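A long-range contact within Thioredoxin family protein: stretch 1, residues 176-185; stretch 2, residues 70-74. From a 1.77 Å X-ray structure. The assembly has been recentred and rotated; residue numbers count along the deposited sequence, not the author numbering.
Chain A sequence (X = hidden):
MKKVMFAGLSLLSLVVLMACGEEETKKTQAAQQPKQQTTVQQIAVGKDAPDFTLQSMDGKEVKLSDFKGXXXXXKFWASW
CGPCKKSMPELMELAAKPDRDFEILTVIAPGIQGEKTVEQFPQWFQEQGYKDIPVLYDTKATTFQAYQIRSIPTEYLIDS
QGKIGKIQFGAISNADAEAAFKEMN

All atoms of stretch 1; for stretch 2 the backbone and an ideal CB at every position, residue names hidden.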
# COMPACT_ATOMS: atom_id res chain seq x y z
N ASP A 176 -0.83 -0.52 16.04
CA ASP A 176 0.25 0.44 15.88
C ASP A 176 -0.07 1.41 14.74
O ASP A 176 0.22 2.60 14.85
CB ASP A 176 1.57 -0.27 15.62
CG ASP A 176 2.17 -0.87 16.87
OD1 ASP A 176 1.67 -0.57 17.97
OD2 ASP A 176 3.16 -1.61 16.75
N ALA A 177 -0.68 0.93 13.65
CA ALA A 177 -1.03 1.83 12.55
C ALA A 177 -2.07 2.87 12.96
O ALA A 177 -1.94 4.06 12.63
CB ALA A 177 -1.53 1.04 11.31
N GLU A 178 -3.10 2.41 13.67
CA GLU A 178 -4.17 3.29 14.14
C GLU A 178 -3.61 4.34 15.07
O GLU A 178 -3.93 5.52 14.94
CB GLU A 178 -5.27 2.46 14.84
CG GLU A 178 -6.07 1.61 13.84
CD GLU A 178 -7.01 0.58 14.46
OE1 GLU A 178 -6.69 -0.01 15.51
OE2 GLU A 178 -8.09 0.37 13.90
N ALA A 179 -2.77 3.91 16.01
CA ALA A 179 -2.13 4.83 16.94
C ALA A 179 -1.30 5.88 16.19
O ALA A 179 -1.34 7.07 16.50
CB ALA A 179 -1.27 4.06 17.96
N ALA A 180 -0.56 5.42 15.17
CA ALA A 180 0.31 6.29 14.37
C ALA A 180 -0.52 7.37 13.68
O ALA A 180 -0.18 8.54 13.71
CB ALA A 180 1.10 5.47 13.34
N PHE A 181 -1.61 6.96 13.04
CA PHE A 181 -2.44 7.93 12.34
C PHE A 181 -3.05 8.97 13.30
O PHE A 181 -3.26 10.15 12.93
CB PHE A 181 -3.52 7.22 11.54
CG PHE A 181 -3.03 6.62 10.26
CD1 PHE A 181 -2.35 7.39 9.32
CD2 PHE A 181 -3.27 5.29 9.96
CE1 PHE A 181 -1.94 6.84 8.12
CE2 PHE A 181 -2.86 4.73 8.78
CZ PHE A 181 -2.19 5.51 7.84
N LYS A 182 -3.30 8.57 14.54
CA LYS A 182 -3.77 9.53 15.54
C LYS A 182 -2.75 10.60 15.88
O LYS A 182 -3.13 11.72 16.25
CB LYS A 182 -4.21 8.82 16.81
CG LYS A 182 -5.50 8.11 16.66
CD LYS A 182 -5.88 7.40 17.92
CE LYS A 182 -7.17 6.63 17.72
NZ LYS A 182 -6.89 5.22 17.35
N GLU A 183 -1.46 10.28 15.78
CA GLU A 183 -0.43 11.26 16.13
C GLU A 183 0.05 12.10 14.93
O GLU A 183 0.97 12.91 15.06
CB GLU A 183 0.76 10.60 16.88
CG GLU A 183 1.53 9.47 16.18
CD GLU A 183 2.81 9.04 16.95
OE1 GLU A 183 3.66 9.92 17.21
OE2 GLU A 183 2.98 7.85 17.30
N MET A 184 -0.57 11.88 13.78
CA MET A 184 -0.31 12.62 12.55
C MET A 184 -1.35 13.67 12.27
O MET A 184 -2.51 13.48 12.63
CB MET A 184 -0.43 11.66 11.37
CG MET A 184 0.84 11.22 10.81
SD MET A 184 0.44 10.01 9.55
CE MET A 184 0.89 8.63 10.50
N ASN A 185 -0.96 14.73 11.58
CA ASN A 185 -1.93 15.70 11.09
C ASN A 185 -2.80 15.18 9.94
O ASN A 185 -2.46 14.23 9.18
CB ASN A 185 -1.22 16.98 10.62
CG ASN A 185 -0.60 17.74 11.77
OD1 ASN A 185 -1.18 17.86 12.84
ND2 ASN A 185 0.60 18.25 11.54
OXT ASN A 185 -3.89 15.74 9.76
N UNK A 70 -6.89 13.10 3.04
CA UNK A 70 -7.02 11.82 3.72
C UNK A 70 -5.63 11.32 4.07
O UNK A 70 -4.71 11.45 3.27
CB UNK A 70 -7.77 10.80 2.86
N UNK A 71 -5.47 10.78 5.27
CA UNK A 71 -4.27 10.04 5.61
C UNK A 71 -4.26 8.80 4.74
O UNK A 71 -5.33 8.33 4.31
CB UNK A 71 -4.22 9.69 7.10
N UNK A 72 -3.08 8.26 4.45
CA UNK A 72 -2.99 7.10 3.57
C UNK A 72 -2.06 6.07 4.17
O UNK A 72 -0.98 6.38 4.63
CB UNK A 72 -2.51 7.51 2.18
N UNK A 73 -2.51 4.82 4.18
CA UNK A 73 -1.69 3.66 4.56
C UNK A 73 -1.23 3.05 3.24
O UNK A 73 -2.06 2.51 2.50
CB UNK A 73 -2.46 2.65 5.42
N UNK A 74 0.05 3.20 2.91
CA UNK A 74 0.56 2.78 1.59
C UNK A 74 1.51 1.63 1.78
O UNK A 74 2.57 1.83 2.37
CB UNK A 74 1.26 3.93 0.86

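The helix of stretch 1, residues 176-182, runs at 147° to the strand of stretch 2, residues 71-74, with their axes 10.2 Å apart at closest approach. That separation leaves room for one layer of side chains, and F181 directs its ring into it.

Position 70 precedes the strand, with phi/psi of -100/138°. Its ideal CB has nothing of stretch 1 within 5.5 Å, so the visible atoms set no limit on size or charge, and almost any residue would suit. The deposited residue is K70, which makes no contact with stretch 1.

Position 71 is the most informative. Its phi/psi of -66/153° is extended, and CA-to-CB points toward stretch 1, placing the ideal CB 3.7 Å from F181 CD1, 5.3 Å from M184 SD and 5.3 Å from N185 O. The first part of a side chain must therefore run beside an aromatic ring. Farther on lie the carbonyl oxygens of F181 and M184, where within stretch 1 F181 O accepts just a weak bond from M184 N (3.3 Å), and the C-terminal carboxylate of N185. A long aliphatic residue could cover the ring, but a long one ending in a donor, lysine or arginine, would also answer the oxygens and the negative charge. The deposited residue is K71. With chi1 at -60° (m) and chi2 to chi4 all t, the chain extends past the ring, its CB 3.7 Å from F181 CD1, and carries the amine to the carbonyls. K71 NZ donates a hydrogen bond to F181 O at 2.8 Å and a weak one to M184 O at 3.4 Å. Two waters extend the network: one accepts from K71 NZ at 2.6 Å and donates to M184 O at 3.2 Å, while the other accepts weakly from K71 NZ at 3.2 Å and donates to N185 OXT at 3.0 Å, linking amine and carboxylate without direct pairing.

At position 72, CA-to-CB points away and no atom of stretch 1 lies within 5.5 Å of the ideal CB. The extended phi/psi of -134/132° would suit a beta-branched residue, though others fit equally. V72 is deposited, chi1 t; its contact is through the backbone, V72 O lying 3.5 Å from F181 CZ at the ring edge.

At position 73, phi/psi is -99/108° and CA-to-CB points sideways, yet the ideal CB is 3.8 Å from F181 CZ, and one turn back toward the N-terminus A177 offers a small methyl. An apolar or aromatic residue would suit, a larger one being able to reach both. The deposited residue is Y73. Its chi1 of -179° (t) sends the ring along the helix to A177, with Y73 CE2 3.7 Å from A177 CB, while Y73 CB packs 3.8 Å from F181 CZ. Both A177 CB and F181 CE2 lie at the edge of the tyrosine ring.

At position 74, CA-to-CB points sideways and nothing of stretch 1 lies within 5.5 Å of the ideal CB, leaving the choice open. L74 is deposited, its end leading away.

Stretch 2, residues 70-74: KKVYL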
# COMPACT_ATOMS: atom_id res chain seq x y z
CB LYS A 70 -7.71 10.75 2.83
CG LYS A 70 -9.13 11.09 2.39
CD LYS A 70 -10.05 11.34 3.58
CE LYS A 70 -10.51 10.06 4.28
NZ LYS A 70 -11.50 10.37 5.36
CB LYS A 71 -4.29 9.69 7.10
CG LYS A 71 -4.34 10.95 8.00
CD LYS A 71 -4.57 10.66 9.47
CE LYS A 71 -4.84 11.94 10.24
NZ LYS A 71 -5.18 11.69 11.65
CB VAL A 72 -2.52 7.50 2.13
CG1 VAL A 72 -2.29 6.29 1.26
CG2 VAL A 72 -3.56 8.43 1.46
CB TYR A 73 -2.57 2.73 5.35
CG TYR A 73 -1.99 1.42 5.91
CD1 TYR A 73 -1.39 0.46 5.09
CD2 TYR A 73 -2.14 1.12 7.24
CE1 TYR A 73 -0.93 -0.74 5.62
CE2 TYR A 73 -1.67 -0.08 7.78
CZ TYR A 73 -1.07 -1.01 6.95
OH TYR A 73 -0.64 -2.23 7.49
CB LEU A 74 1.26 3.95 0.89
CG LEU A 74 1.77 3.69 -0.52
CD1 LEU A 74 0.66 3.42 -1.50
CD2 LEU A 74 2.61 4.89 -0.99
O HOH W 1 -5.96 14.82 11.65
O HOH W 2 -5.59 13.68 13.35
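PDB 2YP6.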